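PDB 7A3W: NAD(P)-dependent oxidoreductase from Pseudomonas putida, which probably uses NADPH to reduce imines, serving as a biocatalyst for conjugate reduction and reductive amination. Local coordinates for residues Ala240-His245 with Met275-Gly280; Ala255-Arg258 with Pro262-Ser265. One frame throughout, in Å; residues are numbered along the deposited sequence.

How the contacts relate
Contacts 1 and 2 lie at opposite ends of one helical hairpin, formed by helices 242-258 and 264-278 in the C-terminal reductive aminase-like domain. Contact 2 closes the hairpin at its short turn. Contact 1 brings the start of the first helix to the end of the second, about 21 Å away between centres. Both are partly buried, with apolar side chains on the inner side and polar ones toward the surface, and both touch the second subunit. Their chemistry differs: contact 1 adds an amide-carboxylate hydrogen bond to its apolar packing and borders NADPH, whereas contact 2 joins its segments by van der Waals packing, centred on a histidine at the start of the second helix.

Contact 1 (Ala240-His245 with Met275-Gly280). With NDP (NADPH dihydro-nicotinamide-adenine-dinucleotide phosphate), chain C.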
ATOM      1  N   ALA B 240      15.317  -9.030  -9.011  1.00 22.59           N
ATOM      2  CA  ALA B 240      14.354  -9.022 -10.126  1.00 23.16           C
ATOM      3  C   ALA B 240      14.619  -7.781 -10.964  1.00 23.37           C
ATOM      4  O   ALA B 240      14.875  -6.721 -10.363  1.00 26.15           O
ATOM      5  CB  ALA B 240      12.936  -9.039  -9.617  1.00 22.88           C
ATOM      6  N   SER B 241      14.545  -7.888 -12.282  1.00 20.64           N
ATOM      7  CA  SER B 241      14.749  -6.723 -13.162  1.00 18.67           C
ATOM      8  C   SER B 241      13.435  -5.970 -13.362  1.00 17.65           C
ATOM      9  O   SER B 241      12.362  -6.574 -13.357  1.00 18.64           O
ATOM     10  CB  SER B 241      15.314  -7.137 -14.488  1.00 18.37           C
ATOM     11  OG  SER B 241      14.361  -7.889 -15.204  1.00 19.42           O
ATOM     12  N   VAL B 242      13.533  -4.685 -13.656  1.00 17.21           N
ATOM     13  CA  VAL B 242      12.373  -3.928 -14.206  1.00 17.91           C
ATOM     14  C   VAL B 242      11.736  -4.735 -15.359  1.00 19.21           C
ATOM     15  O   VAL B 242      10.501  -4.824 -15.419  1.00 16.90           O
ATOM     16  CB  VAL B 242      12.813  -2.518 -14.619  1.00 19.25           C
ATOM     17  CG1 VAL B 242      11.743  -1.821 -15.425  1.00 20.17           C
ATOM     18  CG2 VAL B 242      13.234  -1.703 -13.400  1.00 19.22           C
ATOM     19  N   ASP B 243      12.524  -5.305 -16.275  1.00 20.16           N
ATOM     20  CA  ASP B 243      11.959  -5.960 -17.485  1.00 20.96           C
ATOM     21  C   ASP B 243      11.057  -7.139 -17.070  1.00 20.27           C
ATOM     22  O   ASP B 243       9.999  -7.333 -17.645  1.00 18.30           O
ATOM     23  CB  ASP B 243      13.077  -6.413 -18.419  1.00 22.86           C
ATOM     24  CG  ASP B 243      13.760  -5.285 -19.172  1.00 24.85           C
ATOM     25  OD1 ASP B 243      13.169  -4.202 -19.308  1.00 25.32           O
ATOM     26  OD2 ASP B 243      14.894  -5.502 -19.591  1.00 28.65           O
ATOM     27  N   VAL B 244      11.445  -7.896 -16.048  1.00 18.77           N
ATOM     28  CA  VAL B 244      10.647  -9.054 -15.566  1.00 20.62           C
ATOM     29  C   VAL B 244       9.397  -8.525 -14.844  1.00 18.54           C
ATOM     30  O   VAL B 244       8.297  -9.090 -15.063  1.00 18.16           O
ATOM     31  CB  VAL B 244      11.533 -10.000 -14.735  1.00 21.00           C
ATOM     32  CG1 VAL B 244      10.728 -11.020 -13.959  1.00 22.16           C
ATOM     33  CG2 VAL B 244      12.566 -10.686 -15.635  1.00 23.34           C
ATOM     34  N   HIS B 245       9.508  -7.444 -14.066  1.00 16.75           N
ATOM     35  CA  HIS B 245       8.339  -6.764 -13.454  1.00 16.36           C
ATOM     36  C   HIS B 245       7.343  -6.379 -14.555  1.00 16.43           C
ATOM     37  O   HIS B 245       6.131  -6.617 -14.397  1.00 17.92           O
ATOM     38  CB  HIS B 245       8.747  -5.510 -12.672  1.00 16.37           C
ATOM     39  CG  HIS B 245       9.276  -5.787 -11.304  1.00 15.53           C
ATOM     40  ND1 HIS B 245      10.598  -6.034 -11.060  1.00 17.86           N
ATOM     41  CD2 HIS B 245       8.662  -5.801 -10.105  1.00 16.15           C
ATOM     42  CE1 HIS B 245      10.785  -6.247  -9.760  1.00 17.40           C
ATOM     43  NE2 HIS B 245       9.617  -6.086  -9.153  1.00 17.48           N
ATOM     44  N   MET B 275       8.938   4.243 -18.075  1.00 25.95           N
ATOM     45  CA  MET B 275       9.882   5.368 -17.821  1.00 26.41           C
ATOM     46  C   MET B 275      11.276   4.807 -17.553  1.00 24.84           C
ATOM     47  O   MET B 275      12.230   5.284 -18.161  1.00 24.47           O
ATOM     48  CB  MET B 275       9.497   6.188 -16.593  1.00 27.81           C
ATOM     49  CG  MET B 275       8.619   7.368 -16.866  1.00 30.97           C
ATOM     50  SD  MET B 275       8.108   8.097 -15.282  1.00 30.39           S
ATOM     51  CE  MET B 275       6.486   8.622 -15.822  1.00 31.44           C
ATOM     52  N   ALA B 276      11.388   3.841 -16.638  1.00 22.30           N
ATOM     53  CA  ALA B 276      12.674   3.244 -16.239  1.00 24.17           C
ATOM     54  C   ALA B 276      13.302   2.506 -17.426  1.00 23.44           C
ATOM     55  O   ALA B 276      14.514   2.695 -17.671  1.00 24.05           O
ATOM     56  CB  ALA B 276      12.485   2.363 -15.027  1.00 24.10           C
ATOM     57  N   GLN B 277      12.518   1.727 -18.169  1.00 22.36           N
ATOM     58  CA  GLN B 277      13.038   0.972 -19.348  1.00 24.56           C
ATOM     59  C   GLN B 277      13.597   1.964 -20.382  1.00 25.46           C
ATOM     60  O   GLN B 277      14.723   1.733 -20.891  1.00 23.43           O
ATOM     61  CB  GLN B 277      11.950   0.112 -19.981  1.00 24.80           C
ATOM     62  CG  GLN B 277      11.491  -1.061 -19.117  1.00 24.59           C
ATOM     63  CD  GLN B 277      10.443  -1.873 -19.836  1.00 25.34           C
ATOM     64  OE1 GLN B 277       9.468  -1.340 -20.354  1.00 25.17           O
ATOM     65  NE2 GLN B 277      10.637  -3.176 -19.881  1.00 23.75           N
ATOM     66  N   THR B 278      12.826   3.005 -20.680  1.00 28.29           N
ATOM     67  CA  THR B 278      13.177   4.093 -21.633  1.00 32.21           C
ATOM     68  C   THR B 278      14.523   4.701 -21.234  1.00 29.52           C
ATOM     69  O   THR B 278      15.261   5.129 -22.137  1.00 30.04           O
ATOM     70  CB  THR B 278      12.082   5.172 -21.658  1.00 34.75           C
ATOM     71  OG1 THR B 278      10.916   4.520 -22.148  1.00 36.92           O
ATOM     72  CG2 THR B 278      12.404   6.370 -22.524  1.00 38.46           C
ATOM     73  N   ALA B 279      14.818   4.763 -19.934  1.00 27.43           N
ATOM     74  CA  ALA B 279      16.042   5.389 -19.391  1.00 27.07           C
ATOM     75  C   ALA B 279      17.166   4.345 -19.300  1.00 26.67           C
ATOM     76  O   ALA B 279      18.190   4.660 -18.689  1.00 27.01           O
ATOM     77  CB  ALA B 279      15.733   6.016 -18.052  1.00 28.68           C
ATOM     78  N   GLY B 280      16.966   3.137 -19.840  1.00 24.04           N
ATOM     79  CA  GLY B 280      17.999   2.081 -19.885  1.00 23.10           C
ATOM     80  C   GLY B 280      18.147   1.372 -18.545  1.00 23.83           C
ATOM     81  O   GLY B 280      19.281   0.924 -18.215  1.00 23.60           O
TER
HETATM   82  PA  NDP C 301      14.732 -14.143 -15.187  1.00 17.81           P
HETATM   83  O1A NDP C 301      15.860 -13.986 -14.225  1.00 16.93           O
HETATM   84  O2A NDP C 301      14.605 -13.298 -16.438  1.00 17.79           O
HETATM   85  O5B NDP C 301      14.790 -15.658 -15.669  1.00 18.25           O
HETATM   86  C5B NDP C 301      13.970 -16.106 -16.768  1.00 18.53           C
HETATM   87  C4B NDP C 301      14.230 -17.570 -16.992  1.00 18.90           C
HETATM   88  O4B NDP C 301      13.405 -18.028 -18.100  1.00 19.44           O
HETATM   89  C3B NDP C 301      15.674 -17.941 -17.362  1.00 20.00           C
HETATM   90  O3B NDP C 301      16.031 -19.229 -16.877  1.00 18.85           O
HETATM   91  C2B NDP C 301      15.581 -17.986 -18.877  1.00 19.82           C
HETATM   92  O2B NDP C 301      16.596 -18.791 -19.463  1.00 20.41           O
HETATM   93  C1B NDP C 301      14.231 -18.668 -19.023  1.00 21.23           C
HETATM   94  N9A NDP C 301      13.665 -18.570 -20.362  1.00 21.37           N
HETATM   95  C8A NDP C 301      13.290 -17.470 -21.084  1.00 23.55           C
HETATM   96  N7A NDP C 301      12.869 -17.761 -22.290  1.00 21.94           N
HETATM   97  C5A NDP C 301      12.952 -19.140 -22.353  1.00 23.76           C
HETATM   98  C6A NDP C 301      12.640 -20.068 -23.358  1.00 24.23           C
HETATM   99  N6A NDP C 301      12.165 -19.729 -24.555  1.00 26.61           N
HETATM  100  N1A NDP C 301      12.840 -21.379 -23.075  1.00 29.21           N
HETATM  101  C2A NDP C 301      13.310 -21.729 -21.871  1.00 26.76           C
HETATM  102  N3A NDP C 301      13.658 -20.940 -20.857  1.00 27.09           N
HETATM  103  C4A NDP C 301      13.446 -19.648 -21.167  1.00 22.28           C
HETATM  104  O3  NDP C 301      13.331 -14.162 -14.424  1.00 16.97           O
HETATM  105  PN  NDP C 301      12.970 -14.425 -12.879  1.00 17.05           P
HETATM  106  O1N NDP C 301      13.730 -15.585 -12.341  1.00 17.63           O
HETATM  107  O2N NDP C 301      13.099 -13.140 -12.166  1.00 15.36           O
HETATM  108  O5D NDP C 301      11.414 -14.751 -12.985  1.00 17.15           O
HETATM  109  C5D NDP C 301      10.981 -16.061 -13.393  1.00 17.42           C
HETATM  110  C4D NDP C 301       9.500 -16.165 -13.199  1.00 16.49           C
HETATM  111  O4D NDP C 301       9.209 -16.121 -11.784  1.00 16.97           O
HETATM  112  C3D NDP C 301       8.631 -15.086 -13.866  1.00 16.03           C
HETATM  113  O3D NDP C 301       7.443 -15.683 -14.344  1.00 14.79           O
HETATM  114  C2D NDP C 301       8.367 -14.101 -12.728  1.00 16.54           C
HETATM  115  O2D NDP C 301       7.198 -13.288 -12.893  1.00 16.83           O
HETATM  116  C1D NDP C 301       8.273 -15.076 -11.553  1.00 17.26           C
HETATM  117  N1N NDP C 301       8.590 -14.395 -10.268  1.00 18.75           N
HETATM  118  C2N NDP C 301       9.815 -13.814 -10.036  1.00 19.19           C
HETATM  119  C3N NDP C 301      10.065 -13.103  -8.874  1.00 20.16           C
HETATM  120  C7N NDP C 301      11.377 -12.406  -8.602  1.00 22.28           C
HETATM  121  O7N NDP C 301      11.433 -11.698  -7.585  1.00 18.80           O
HETATM  122  N7N NDP C 301      12.415 -12.522  -9.440  1.00 20.36           N
HETATM  123  C4N NDP C 301       9.004 -13.041  -7.838  1.00 22.43           C
HETATM  124  C5N NDP C 301       7.848 -13.883  -8.110  1.00 21.87           C
HETATM  125  C6N NDP C 301       7.599 -14.318  -9.320  1.00 20.39           C
HETATM  126  P2B NDP C 301      17.985 -18.014 -19.885  1.00 21.70           P
HETATM  127  O1X NDP C 301      18.623 -18.871 -20.955  1.00 26.11           O
HETATM  128  O2X NDP C 301      17.607 -16.659 -20.395  1.00 25.85           O
HETATM  129  O3X NDP C 301      18.775 -17.996 -18.582  1.00 19.88           O
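D243 and Q277 meet in an unusual way: Q277 NE2 donates to D243 OD1 at 2.8 Å on the anti side of the carboxylate rather than the commoner syn side. NE2 comes in 24° out of the carboxylate plane, while OD1 lies close to the plane of the Q277 amide; the two planes are turned 60° apart. This bond ties together the open end of a helical hairpin, where the first turn of helix 242-258 lies beside the last turn of helix 264-278. An acidic residue suits a helix start, where its charge probably interacts favourably with the helix dipole; glutamine, extended beyond CG, is long enough to span the gap.

Beneath the polar pair, V242 CG1 rests 3.8 Å from Q277 CG and 4.3 Å from A276 CB. It reaches them because it stands anti to the backbone N (chi1 169°). The small A276 suits a place where helix 289-293 packs closely, its side chain meeting L289 and A292, while V242 also touches L289. The second helix stops in a Schellman motif, with G280, at positive phi, as its C-prime residue: M281 N bonds to A276 O and G280 N to Q277 O.

The first helix also borders the cofactor. V244 CG2 packs 3.4 Å from O2A of the NADPH diphosphate, and A240 CB is 3.5 Å from the carboxamide N7N. Much of the polar grip on this NADPH comes from the second subunit, including N38, R39 and S40, so the pocket is shared across the dimer. S241 is the N-cap, its OG accepting from V244 N. H245 is pinned at both nitrogens: NE2 bonds to Y129 OH of the second subunit, and ND1 donates to S241 O at 2.9 Å, approaching from above the carbonyl plane.

Contact 2 (Ala255-Arg258 with Pro262-Ser265); sequences ALQR and PHAS
L256 CD1 presses against H263 CB at 3.5 Å, and the two CB atoms of these residues are 3.9 Å apart, at the turn of the hairpin between helices 242-258 and 264-278. The other leucine branch, CD2, lies 3.7 Å from the carbonyl oxygen of P262. A branched apolar side chain suits this position, since one methyl meets the histidine and the other the proline backbone. Further out, Q257 CG approaches the imidazole of H263 about equally near CD2 and NE2, at 4.1 Å from CD2, while the glutamine amide plane stands almost perpendicular to the ring (87°).

H263 occupies the N-cap position of the second helix. Its CG sits between the backbone N and the carbonyl carbon (chi1 55°), which turns the imidazole toward Q257 CG, and ND1 makes a weak hydrogen bond to D267 OD2. Proline suits the position just before this N-cap, where its missing N-H costs no helical hydrogen bond, and P262 packs on V196 of helix 173-200. That long helix also backs L256 through L197 and E193.

E193 OE1 accepts from S265 N, and Y272 OH of the second subunit bonds to A264 N. The chemistry therefore divides the work: close carbon packing seats the hairpin turn, while polar groups from helix 173-200 and the partner subunit satisfy amides at the helix start.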
ATOM      1  N   ALA B 255      -5.381  -9.948 -17.328  1.00 20.04           N
ATOM      2  CA  ALA B 255      -6.405 -10.509 -16.422  1.00 20.28           C
ATOM      3  C   ALA B 255      -7.461  -9.452 -16.090  1.00 20.31           C
ATOM      4  O   ALA B 255      -8.662  -9.785 -16.122  1.00 20.82           O
ATOM      5  CB  ALA B 255      -5.748 -11.067 -15.185  1.00 19.34           C
ATOM      6  N   LEU B 256      -7.055  -8.219 -15.813  1.00 20.53           N
ATOM      7  CA  LEU B 256      -8.009  -7.122 -15.493  1.00 20.71           C
ATOM      8  C   LEU B 256      -8.886  -6.848 -16.717  1.00 23.66           C
ATOM      9  O   LEU B 256     -10.122  -6.771 -16.562  1.00 22.27           O
ATOM     10  CB  LEU B 256      -7.268  -5.855 -15.067  1.00 20.98           C
ATOM     11  CG  LEU B 256      -6.561  -5.937 -13.718  1.00 19.84           C
ATOM     12  CD1 LEU B 256      -5.509  -4.851 -13.571  1.00 20.31           C
ATOM     13  CD2 LEU B 256      -7.562  -5.863 -12.579  1.00 21.64           C
ATOM     14  N   GLN B 257      -8.278  -6.737 -17.894  1.00 24.92           N
ATOM     15  CA  GLN B 257      -9.020  -6.438 -19.148  1.00 28.49           C
ATOM     16  C   GLN B 257     -10.036  -7.557 -19.420  1.00 31.31           C
ATOM     17  O   GLN B 257     -11.218  -7.247 -19.719  1.00 35.24           O
ATOM     18  CB  GLN B 257      -8.023  -6.219 -20.289  1.00 30.28           C
ATOM     19  CG  GLN B 257      -7.241  -4.915 -20.152  1.00 36.61           C
ATOM     20  CD  GLN B 257      -6.148  -4.752 -21.187  1.00 40.54           C
ATOM     21  OE1 GLN B 257      -5.605  -5.717 -21.716  1.00 48.53           O
ATOM     22  NE2 GLN B 257      -5.787  -3.507 -21.469  1.00 41.80           N
ATOM     23  N   ARG B 258      -9.640  -8.817 -19.255  1.00 31.38           N
ATOM     24  CA  ARG B 258     -10.536  -9.965 -19.541  1.00 33.55           C
ATOM     25  C   ARG B 258     -11.658 -10.037 -18.488  1.00 31.66           C
ATOM     26  O   ARG B 258     -12.745 -10.489 -18.858  1.00 32.79           O
ATOM     27  CB  ARG B 258      -9.704 -11.242 -19.718  1.00 38.50           C
ATOM     28  CG  ARG B 258      -9.106 -11.341 -21.120  1.00 44.17           C
ATOM     29  CD  ARG B 258      -7.759 -12.028 -21.289  1.00 48.37           C
ATOM     30  NE  ARG B 258      -7.679 -13.402 -20.803  1.00 52.58           N
ATOM     31  CZ  ARG B 258      -7.444 -13.742 -19.541  1.00 50.56           C
ATOM     32  NH2 ARG B 258      -7.378 -15.017 -19.206  1.00 55.17           N
ATOM     33  N   PRO B 262     -11.518  -2.456 -13.698  1.00 26.50           N
ATOM     34  CA  PRO B 262     -10.676  -1.278 -13.905  1.00 24.93           C
ATOM     35  C   PRO B 262      -9.200  -1.579 -13.614  1.00 26.04           C
ATOM     36  O   PRO B 262      -8.902  -2.409 -12.746  1.00 24.28           O
ATOM     37  CB  PRO B 262     -11.196  -0.227 -12.920  1.00 25.11           C
ATOM     38  CG  PRO B 262     -12.487  -0.793 -12.362  1.00 26.16           C
ATOM     39  CD  PRO B 262     -12.508  -2.282 -12.639  1.00 25.53           C
ATOM     40  N   HIS B 263      -8.311  -0.867 -14.305  1.00 24.95           N
ATOM     41  CA  HIS B 263      -6.852  -1.117 -14.293  1.00 23.11           C
ATOM     42  C   HIS B 263      -6.055   0.188 -14.331  1.00 22.15           C
ATOM     43  O   HIS B 263      -4.892   0.153 -14.771  1.00 22.68           O
ATOM     44  CB  HIS B 263      -6.506  -2.064 -15.443  1.00 24.29           C
ATOM     45  CG  HIS B 263      -6.972  -1.585 -16.773  1.00 23.22           C
ATOM     46  ND1 HIS B 263      -6.276  -0.648 -17.497  1.00 26.61           N
ATOM     47  CD2 HIS B 263      -8.057  -1.898 -17.505  1.00 25.50           C
ATOM     48  CE1 HIS B 263      -6.901  -0.416 -18.635  1.00 24.23           C
ATOM     49  NE2 HIS B 263      -7.988  -1.168 -18.670  1.00 24.54           N
ATOM     50  N   ALA B 264      -6.611   1.288 -13.822  1.00 20.49           N
ATOM     51  CA  ALA B 264      -5.931   2.604 -13.800  1.00 19.40           C
ATOM     52  C   ALA B 264      -4.689   2.567 -12.897  1.00 18.68           C
ATOM     53  O   ALA B 264      -3.679   3.246 -13.180  1.00 17.81           O
ATOM     54  CB  ALA B 264      -6.898   3.662 -13.339  1.00 21.10           C
ATOM     55  N   SER B 265      -4.764   1.870 -11.776  1.00 17.23           N
ATOM     56  CA  SER B 265      -3.616   1.796 -10.852  1.00 18.43           C
ATOM     57  C   SER B 265      -2.485   0.975 -11.496  1.00 17.44           C
ATOM     58  O   SER B 265      -1.334   1.355 -11.388  1.00 18.42           O
ATOM     59  CB  SER B 265      -4.038   1.229  -9.528  1.00 19.26           C
ATOM     60  OG  SER B 265      -2.948   1.310  -8.638  1.00 21.97           O
TER